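Local structure of anthrone oxidase-like protein (Streptomyces ambofaciens, 5F9P) at residues 46-51 against 57-62; 50-55 against 120-125; 146-151 against 199-204. The protein acts as an oxygenase that cleaves a C-C bond in atypical angucycline biosynthesis, through oxidative opening of ring B. All blocks are in the same frame, centred on the assembly; numbering follows the deposited sequence.

Overall arrangement
Along the chain, contact 1 closes first: strands 43-51 and 56-63 pair across the short loop 52-55 as a beta hairpin. Contact 2 starts from the end of that first strand, sharing Ser50 and Gly51 with contact 1, and closes a far longer loop to strand 122-130, which lies two strands away in the same eight-stranded barrel. The two overlap, contact 2 opening inside contact 1 and closing beyond it, and touch where Leu58 packs on Phe125 and His49 on Thr123. Contact 3 follows in series, neither nested in the others nor crossing them. It joins the segment after helix 135-142 to helix 199-211 outside the barrel, its centre about 27 Å from that of contact 1.

Contact 1 of 3, residues 46-51 against 57-62; sequences STVHSG and TLNFIQ
His49 and Leu58 meet through both backbone and side chain. The amide His49 N sits 2.7 Å from Leu58 O, approaching nearly along the C=O axis, and the return bond from Leu58 N to His49 O measures 3.1 Å. The imidazole adds to this. With CG set beside the backbone N (chi1 -57°), the ring folds back over its own strand, and ND1 reaches Leu58 O at 3.0 Å and Thr47 O at 2.9 Å. Both of these bonds are weak and bent, so one N-H is shared between two carbonyls; Thr47 O lies in the plane of the ring, at its edge. Leu58 CD2 lies over a face of the imidazole, while Phe60 CB comes obliquely to within 3.7 Å of His49 CE1. Two residues along, Thr47 and Phe60 form the next hydrogen-bonded pair, with a nearly straight bond from Phe60 N to Thr47 O (173°). Phe60 O accepts from Thr47 N and also from a water, 2.7 Å away, that is bonded to Thr47 OG1 as well.

This is the antiparallel ladder of a beta hairpin, part of the closed barrel expected of the dimeric alpha/beta-barrel clan. Ser46, Val48 and Thr57, on the other side of the sheet from His49, pack on helix 21-37. There Val48 and Asn59 form a non-hydrogen-bonded pair, and Ser46 OG lies 3.8 Å from Ile61 CG2 while bonding to Trp43.

Further out, His49 NE2 bonds to Tyr177 OH, which holds the ring at its far end too. The Phe60 ring meets that same tyrosine with the planes at about 60°. Thr47 OG1 has Thr226 as its partner on the neighbouring strand 217-228, which also hydrogen-bonds through its backbone to Ser46, Val48 and Ser50.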
loop_
_atom_site.group_PDB
_atom_site.type_symbol
_atom_site.label_atom_id
_atom_site.label_comp_id
_atom_site.label_asym_id
_atom_site.label_seq_id
_atom_site.Cartn_x
_atom_site.Cartn_y
_atom_site.Cartn_z
ATOM N N SER A 46 4.603 -5.153 -9.630
ATOM C CA SER A 46 4.378 -3.792 -9.132
ATOM C C SER A 46 2.963 -3.402 -9.513
ATOM O O SER A 46 2.486 -3.750 -10.613
ATOM C CB SER A 46 5.342 -2.797 -9.779
ATOM O OG SER A 46 6.696 -3.115 -9.485
ATOM N N THR A 47 2.290 -2.691 -8.615
ATOM C CA THR A 47 0.936 -2.210 -8.857
ATOM C C THR A 47 0.863 -0.739 -8.490
ATOM O O THR A 47 0.995 -0.381 -7.315
ATOM C CB THR A 47 -0.095 -3.011 -8.059
ATOM O OG1 THR A 47 -0.091 -4.367 -8.522
ATOM C CG2 THR A 47 -1.506 -2.427 -8.249
ATOM N N VAL A 48 0.662 0.108 -9.501
ATOM C CA VAL A 48 0.746 1.558 -9.341
ATOM C C VAL A 48 -0.620 2.146 -8.956
ATOM O O VAL A 48 -1.629 1.841 -9.593
ATOM C CB VAL A 48 1.251 2.233 -10.659
ATOM C CG1 VAL A 48 1.303 3.747 -10.523
ATOM C CG2 VAL A 48 2.632 1.711 -11.030
ATOM N N HIS A 49 -0.639 2.978 -7.918
ATOM C CA HIS A 49 -1.879 3.592 -7.423
ATOM C C HIS A 49 -1.817 5.102 -7.580
ATOM O O HIS A 49 -0.779 5.716 -7.315
ATOM C CB HIS A 49 -2.105 3.290 -5.941
ATOM C CG HIS A 49 -2.153 1.831 -5.610
ATOM N ND1 HIS A 49 -1.112 0.969 -5.880
ATOM C CD2 HIS A 49 -3.100 1.092 -4.990
ATOM C CE1 HIS A 49 -1.429 -0.246 -5.466
ATOM N NE2 HIS A 49 -2.626 -0.196 -4.912
ATOM N N SER A 50 -2.937 5.693 -8.002
ATOM C CA SER A 50 -3.058 7.135 -8.193
ATOM C C SER A 50 -3.925 7.750 -7.089
ATOM O O SER A 50 -5.042 7.301 -6.872
ATOM C CB SER A 50 -3.708 7.414 -9.555
ATOM O OG SER A 50 -3.957 8.792 -9.703
ATOM N N GLY A 51 -3.415 8.763 -6.395
ATOM C CA GLY A 51 -4.106 9.308 -5.233
ATOM C C GLY A 51 -5.420 10.005 -5.558
ATOM O O GLY A 51 -5.517 10.691 -6.578
ATOM N N THR A 57 1.075 9.227 -4.891
ATOM C CA THR A 57 0.951 7.916 -5.511
ATOM C C THR A 57 1.472 6.835 -4.566
ATOM O O THR A 57 2.105 7.125 -3.551
ATOM C CB THR A 57 1.784 7.825 -6.809
ATOM O OG1 THR A 57 3.159 8.083 -6.501
ATOM C CG2 THR A 57 1.301 8.834 -7.830
ATOM N N LEU A 58 1.226 5.583 -4.931
ATOM C CA LEU A 58 1.672 4.448 -4.138
ATOM C C LEU A 58 1.963 3.290 -5.075
ATOM O O LEU A 58 1.144 2.962 -5.930
ATOM C CB LEU A 58 0.596 4.039 -3.119
ATOM C CG LEU A 58 0.830 2.741 -2.336
ATOM C CD1 LEU A 58 1.994 2.887 -1.371
ATOM C CD2 LEU A 58 -0.438 2.311 -1.588
ATOM N N ASN A 59 3.141 2.685 -4.916
ATOM C CA ASN A 59 3.461 1.441 -5.605
ATOM C C ASN A 59 3.468 0.281 -4.616
ATOM O O ASN A 59 4.201 0.300 -3.618
ATOM C CB ASN A 59 4.821 1.544 -6.307
ATOM C CG ASN A 59 4.863 0.763 -7.601
ATOM O OD1 ASN A 59 4.055 -0.132 -7.810
ATOM N ND2 ASN A 59 5.797 1.116 -8.494
ATOM N N PHE A 60 2.640 -0.719 -4.888
ATOM C CA PHE A 60 2.594 -1.938 -4.090
ATOM C C PHE A 60 3.393 -2.994 -4.849
ATOM O O PHE A 60 2.959 -3.455 -5.909
ATOM C CB PHE A 60 1.142 -2.377 -3.933
ATOM C CG PHE A 60 0.914 -3.459 -2.900
ATOM C CD1 PHE A 60 1.403 -4.747 -3.094
ATOM C CD2 PHE A 60 0.157 -3.198 -1.763
ATOM C CE1 PHE A 60 1.161 -5.748 -2.160
ATOM C CE2 PHE A 60 -0.093 -4.195 -0.818
ATOM C CZ PHE A 60 0.408 -5.469 -1.018
ATOM N N ILE A 61 4.560 -3.354 -4.310
ATOM C CA ILE A 61 5.568 -4.139 -5.033
ATOM C C ILE A 61 5.926 -5.443 -4.324
ATOM O O ILE A 61 6.143 -5.460 -3.107
ATOM C CB ILE A 61 6.866 -3.328 -5.229
ATOM C CG1 ILE A 61 6.546 -1.967 -5.871
ATOM C CG2 ILE A 61 7.891 -4.113 -6.065
ATOM C CD1 ILE A 61 7.753 -1.039 -6.011
ATOM N N GLN A 62 5.994 -6.534 -5.090
ATOM C CA GLN A 62 6.388 -7.829 -4.540
ATOM C C GLN A 62 7.799 -8.227 -4.966
ATOM O O GLN A 62 8.144 -8.165 -6.151
ATOM C CB GLN A 62 5.374 -8.894 -4.952
ATOM C CG GLN A 62 3.994 -8.617 -4.403
ATOM C CD GLN A 62 2.961 -9.600 -4.886
ATOM O OE1 GLN A 62 2.930 -9.952 -6.069
ATOM N NE2 GLN A 62 2.105 -10.059 -3.970
HETATM O O HOH W 1 1.959 -5.624 -7.170
#

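Contact 2 of 3, residues 50-55 against 120-125; sequences SGVDSH and DDYTVF
Val52 meets Tyr122 at the edge of the phenol, near the ring plane. Its CG1 methyl lies 3.6 Å from Tyr122 OH and 4.1 Å from Tyr122 CE1, so the branch touches the hydroxyl and the ring carbon next to the hydroxyl-bearing one. That methyl is put there by a first torsion that sets CG1 anti to the backbone N (chi1 171°). Tyr122 does the rest of the reaching: its CG is anti to its own backbone N, which swings the ring out from the strand until the hydroxyl arrives at the loop. This small patch is the closely packed part. The backbones stay well apart, with the nearest CA atoms, those of Val52 and Thr123, 9.2 Å from each other.

The other half is wet. Asp53 OD1 stands 3.5 Å from Tyr122 OH, the carboxylate and ring planes 58° apart and the two side chains crossing at about a right angle. What joins them is a water, which accepts from Tyr122 OH at 2.6 Å and donates to Asp53 OD1 at 3.0 Å. No direct hydrogen bond spans the segments. Asp53 is exposed and also touches a crystal neighbour, so its conformation may owe something to the lattice.

The phenol oxygen has a further hydrogen-bond partner in Thr220 OG1, which also bonds to Asp53 N and so ties both sides of the contact to one residue. Thr220 belongs to strand 217-228, which runs between strands 43-51 and 122-130 in the barrel; its backbone pairs with Val52, as that of Tyr221 does with Thr123. The tyrosine thus reaches across this middle strand near its start, while Lys183 of helix 183-190 touches both Val52 and Tyr122.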
loop_
_atom_site.group_PDB
_atom_site.type_symbol
_atom_site.label_atom_id
_atom_site.label_comp_id
_atom_site.label_asym_id
_atom_site.label_seq_id
_atom_site.Cartn_x
_atom_site.Cartn_y
_atom_site.Cartn_z
ATOM N N SER A 50 -2.937 5.693 -8.002
ATOM C CA SER A 50 -3.058 7.135 -8.193
ATOM C C SER A 50 -3.925 7.750 -7.089
ATOM O O SER A 50 -5.042 7.301 -6.872
ATOM C CB SER A 50 -3.708 7.414 -9.555
ATOM O OG SER A 50 -3.957 8.792 -9.703
ATOM N N GLY A 51 -3.415 8.763 -6.395
ATOM C CA GLY A 51 -4.106 9.308 -5.233
ATOM C C GLY A 51 -5.420 10.005 -5.558
ATOM O O GLY A 51 -5.517 10.691 -6.578
ATOM N N VAL A 52 -6.428 9.813 -4.702
ATOM C CA VAL A 52 -7.764 10.415 -4.889
ATOM C C VAL A 52 -8.057 11.531 -3.873
ATOM O O VAL A 52 -8.263 12.684 -4.256
ATOM C CB VAL A 52 -8.907 9.345 -4.865
ATOM C CG1 VAL A 52 -10.276 10.005 -4.826
ATOM C CG2 VAL A 52 -8.812 8.419 -6.069
ATOM N N ASP A 53 -8.057 11.203 -2.578
ATOM C CA ASP A 53 -8.271 12.218 -1.538
ATOM C C ASP A 53 -7.271 13.370 -1.653
ATOM O O ASP A 53 -7.655 14.535 -1.636
ATOM C CB ASP A 53 -8.215 11.609 -0.127
ATOM C CG ASP A 53 -9.539 10.976 0.309
ATOM O OD1 ASP A 53 -10.469 10.860 -0.523
ATOM O OD2 ASP A 53 -9.641 10.584 1.499
ATOM N N SER A 54 -5.983 13.052 -1.746
ATOM C CA SER A 54 -4.951 14.091 -1.832
ATOM C C SER A 54 -3.886 13.654 -2.819
ATOM O O SER A 54 -3.816 12.473 -3.159
ATOM C CB SER A 54 -4.321 14.365 -0.465
ATOM O OG SER A 54 -3.810 13.174 0.091
ATOM N N HIS A 55 -3.080 14.603 -3.295
ATOM C CA HIS A 55 -2.095 14.304 -4.332
ATOM C C HIS A 55 -0.998 13.388 -3.827
ATOM O O HIS A 55 -0.430 13.605 -2.756
ATOM C CB HIS A 55 -1.473 15.584 -4.885
ATOM C CG HIS A 55 -2.483 16.600 -5.305
ATOM N ND1 HIS A 55 -3.457 16.332 -6.241
ATOM C CD2 HIS A 55 -2.677 17.881 -4.913
ATOM C CE1 HIS A 55 -4.209 17.406 -6.408
ATOM N NE2 HIS A 55 -3.760 18.357 -5.610
ATOM N N ASP A 120 -11.511 -2.305 -10.347
ATOM C CA ASP A 120 -12.111 -1.056 -9.892
ATOM C C ASP A 120 -12.286 -0.981 -8.371
ATOM O O ASP A 120 -13.271 -0.441 -7.867
ATOM C CB ASP A 120 -13.430 -0.803 -10.606
ATOM C CG ASP A 120 -13.226 -0.439 -12.053
ATOM O OD1 ASP A 120 -12.086 -0.065 -12.411
ATOM O OD2 ASP A 120 -14.198 -0.525 -12.830
ATOM N N ASP A 121 -11.310 -1.510 -7.646
ATOM C CA ASP A 121 -11.270 -1.365 -6.199
ATOM C C ASP A 121 -10.993 0.075 -5.798
ATOM O O ASP A 121 -9.942 0.620 -6.160
ATOM C CB ASP A 121 -10.143 -2.221 -5.650
ATOM C CG ASP A 121 -10.395 -3.695 -5.849
ATOM O OD1 ASP A 121 -11.476 -4.155 -5.426
ATOM O OD2 ASP A 121 -9.524 -4.386 -6.426
ATOM N N TYR A 122 -11.908 0.688 -5.048
ATOM C CA TYR A 122 -11.578 1.930 -4.344
ATOM C C TYR A 122 -10.653 1.560 -3.179
ATOM O O TYR A 122 -11.031 0.797 -2.282
ATOM C CB TYR A 122 -12.824 2.673 -3.854
ATOM C CG TYR A 122 -12.526 4.090 -3.389
ATOM C CD1 TYR A 122 -12.332 5.109 -4.311
ATOM C CD2 TYR A 122 -12.407 4.398 -2.032
ATOM C CE1 TYR A 122 -12.040 6.399 -3.909
ATOM C CE2 TYR A 122 -12.116 5.692 -1.622
ATOM C CZ TYR A 122 -11.942 6.690 -2.568
ATOM O OH TYR A 122 -11.644 7.982 -2.186
ATOM N N THR A 123 -9.423 2.066 -3.217
ATOM C CA THR A 123 -8.381 1.553 -2.335
ATOM C C THR A 123 -8.055 2.549 -1.246
ATOM O O THR A 123 -7.821 3.737 -1.510
ATOM C CB THR A 123 -7.115 1.158 -3.136
ATOM O OG1 THR A 123 -7.442 0.077 -4.027
ATOM C CG2 THR A 123 -5.969 0.706 -2.199
ATOM N N VAL A 124 -8.042 2.055 -0.016
ATOM C CA VAL A 124 -7.881 2.906 1.161
ATOM C C VAL A 124 -6.625 2.503 1.942
ATOM O O VAL A 124 -6.441 1.337 2.282
ATOM C CB VAL A 124 -9.145 2.823 2.054
ATOM C CG1 VAL A 124 -9.009 3.703 3.303
ATOM C CG2 VAL A 124 -10.366 3.221 1.247
ATOM N N PHE A 125 -5.762 3.478 2.213
ATOM C CA PHE A 125 -4.422 3.221 2.731
ATOM C C PHE A 125 -4.102 4.093 3.950
ATOM O O PHE A 125 -4.380 5.293 3.954
ATOM C CB PHE A 125 -3.402 3.490 1.616
ATOM C CG PHE A 125 -1.977 3.405 2.052
ATOM C CD1 PHE A 125 -1.377 2.177 2.268
ATOM C CD2 PHE A 125 -1.229 4.555 2.237
ATOM C CE1 PHE A 125 -0.058 2.101 2.663
ATOM C CE2 PHE A 125 0.081 4.482 2.626
ATOM C CZ PHE A 125 0.674 3.251 2.848
HETATM O O HOH W 2 -12.605 8.859 0.013
#

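Contact 3 of 3, residues 146-151 against 199-204; sequences QAFLAQ and EARKAA
Phe148 lays one face of its ring against the backbone of helix 199-211 at Arg201. The main-chain N of Arg201 lies over that face, 3.6 Å from Phe148 CE1, and at the far end of the ring Phe148 CZ comes to 3.3 Å from Arg201 CB, a tight fit. On the opposite face, Leu149 CG sits 4.0 Å above the plane, offset toward the rim, so the phenyl is sandwiched between its own chain neighbour and the helix. Its first torsion puts CG between the backbone N and the carbonyl carbon (chi1 69°), which turns the ring toward the helix. Ala200 adds a methyl at the near end, with CB 4.0 Å from Phe148 CD1.

Arg201 runs obliquely to the phenylalanine. Its guanidinium is almost parallel to the ring, the planes only 6° apart, but the extended chain carries it past: the nearest approach of the group, Arg201 NE to Phe148 CZ, is 5.5 Å, so this is no stack. The charged end is engaged by helix 183-190 instead, through a cation-pi contact with Tyr189 and hydrogen bonds to the carbonyl oxygens of Tyr189 and Arg190.

One helical turn on, Gln146 passes Ala204 alongside, CG to CB 3.6 Å. NE2 is turned to Leu142 O and a glycerol probably left from crystallisation, while OE1 stays near the Ala204 methyl. Phe148 and Leu149 sit on the 3-10 segment 147-151, directly after Gln146.

With no hydrogen bond between the two segments, the join rests on apolar surfaces and close fit: the phenyl lies on the backbone and CB of Arg201, the Gln146 CG methylene on the Ala204 methyl, and Gln146 NE2 and the Arg201 guanidinium find their hydrogen-bond partners outside the two segments.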
loop_
_atom_site.group_PDB
_atom_site.type_symbol
_atom_site.label_atom_id
_atom_site.label_comp_id
_atom_site.label_asym_id
_atom_site.label_seq_id
_atom_site.Cartn_x
_atom_site.Cartn_y
_atom_site.Cartn_z
ATOM N N GLN A 146 -10.632 -6.736 13.435
ATOM C CA GLN A 146 -11.620 -6.169 12.525
ATOM C C GLN A 146 -12.330 -7.194 11.628
ATOM O O GLN A 146 -12.685 -6.908 10.482
ATOM C CB GLN A 146 -10.992 -5.055 11.690
ATOM C CG GLN A 146 -10.421 -3.932 12.555
ATOM C CD GLN A 146 -10.162 -2.666 11.766
ATOM O OE1 GLN A 146 -10.888 -1.683 11.901
ATOM N NE2 GLN A 146 -9.118 -2.679 10.949
ATOM N N ALA A 147 -12.548 -8.388 12.159
ATOM C CA ALA A 147 -13.305 -9.394 11.431
ATOM C C ALA A 147 -14.675 -8.843 11.010
ATOM O O ALA A 147 -15.228 -9.261 9.996
ATOM C CB ALA A 147 -13.462 -10.662 12.278
ATOM N N PHE A 148 -15.216 -7.894 11.771
ATOM C CA PHE A 148 -16.542 -7.353 11.468
ATOM C C PHE A 148 -16.603 -6.722 10.077
ATOM O O PHE A 148 -17.682 -6.575 9.508
ATOM C CB PHE A 148 -16.958 -6.291 12.499
ATOM C CG PHE A 148 -16.143 -5.032 12.411
ATOM C CD1 PHE A 148 -14.967 -4.898 13.140
ATOM C CD2 PHE A 148 -16.527 -4.001 11.563
ATOM C CE1 PHE A 148 -14.197 -3.741 13.043
ATOM C CE2 PHE A 148 -15.763 -2.848 11.458
ATOM C CZ PHE A 148 -14.594 -2.716 12.198
ATOM N N LEU A 149 -15.453 -6.315 9.545
ATOM C CA LEU A 149 -15.422 -5.609 8.262
ATOM C C LEU A 149 -16.088 -6.420 7.155
ATOM O O LEU A 149 -16.750 -5.863 6.290
ATOM C CB LEU A 149 -13.988 -5.266 7.858
ATOM C CG LEU A 149 -13.273 -4.091 8.535
ATOM C CD1 LEU A 149 -11.811 -4.107 8.117
ATOM C CD2 LEU A 149 -13.943 -2.760 8.185
ATOM N N ALA A 150 -15.905 -7.737 7.192
ATOM C CA ALA A 150 -16.433 -8.614 6.149
ATOM C C ALA A 150 -17.945 -8.494 5.974
ATOM O O ALA A 150 -18.482 -8.877 4.932
ATOM C CB ALA A 150 -16.042 -10.067 6.416
ATOM N N GLN A 151 -18.634 -7.971 6.985
ATOM C CA GLN A 151 -20.075 -7.788 6.883
ATOM C C GLN A 151 -20.482 -6.331 6.665
ATOM O O GLN A 151 -21.661 -6.017 6.604
ATOM C CB GLN A 151 -20.797 -8.407 8.083
ATOM C CG GLN A 151 -20.838 -9.943 8.052
ATOM C CD GLN A 151 -19.526 -10.572 8.469
ATOM O OE1 GLN A 151 -19.026 -11.504 7.824
ATOM N NE2 GLN A 151 -18.960 -10.076 9.563
ATOM N N GLU A 199 -19.485 -2.170 17.828
ATOM C CA GLU A 199 -18.668 -2.005 19.027
ATOM C C GLU A 199 -17.288 -2.631 18.835
ATOM O O GLU A 199 -16.312 -2.197 19.436
ATOM C CB GLU A 199 -19.381 -2.553 20.272
ATOM C CG GLU A 199 -20.613 -1.710 20.702
ATOM C CD GLU A 199 -20.230 -0.298 21.145
ATOM O OE1 GLU A 199 -19.304 -0.198 21.975
ATOM O OE2 GLU A 199 -20.836 0.711 20.667
ATOM N N ALA A 200 -17.211 -3.648 17.983
ATOM C CA ALA A 200 -15.925 -4.255 17.639
ATOM C C ALA A 200 -15.059 -3.264 16.843
ATOM O O ALA A 200 -13.824 -3.267 16.956
ATOM C CB ALA A 200 -16.129 -5.554 16.876
ATOM N N ARG A 201 -15.699 -2.395 16.060
ATOM C CA ARG A 201 -14.945 -1.337 15.380
ATOM C C ARG A 201 -14.335 -0.374 16.389
ATOM O O ARG A 201 -13.148 -0.069 16.320
ATOM C CB ARG A 201 -15.801 -0.563 14.378
ATOM C CG ARG A 201 -15.145 0.740 13.914
ATOM C CD ARG A 201 -16.002 1.478 12.906
ATOM N NE ARG A 201 -15.401 2.756 12.506
ATOM C CZ ARG A 201 -15.893 3.541 11.549
ATOM N NH1 ARG A 201 -16.994 3.172 10.896
ATOM N NH2 ARG A 201 -15.281 4.680 11.235
ATOM N N LYS A 202 -15.150 0.091 17.332
ATOM C CA LYS A 202 -14.680 1.015 18.374
ATOM C C LYS A 202 -13.522 0.433 19.184
ATOM O O LYS A 202 -12.592 1.140 19.573
ATOM C CB LYS A 202 -15.830 1.383 19.317
ATOM C CG LYS A 202 -17.052 1.984 18.625
ATOM C CD LYS A 202 -18.139 2.310 19.649
ATOM C CE LYS A 202 -19.353 2.968 19.004
ATOM N NZ LYS A 202 -20.465 3.176 19.992
ATOM N N ALA A 203 -13.590 -0.864 19.444
ATOM C CA ALA A 203 -12.547 -1.533 20.205
ATOM C C ALA A 203 -11.265 -1.601 19.389
ATOM O O ALA A 203 -10.186 -1.311 19.893
ATOM C CB ALA A 203 -12.999 -2.933 20.619
ATOM N N ALA A 204 -11.381 -1.978 18.120
ATOM C CA ALA A 204 -10.193 -2.075 17.263
ATOM C C ALA A 204 -9.522 -0.713 17.167
ATOM O O ALA A 204 -8.319 -0.576 17.401
ATOM C CB ALA A 204 -10.572 -2.589 15.864
#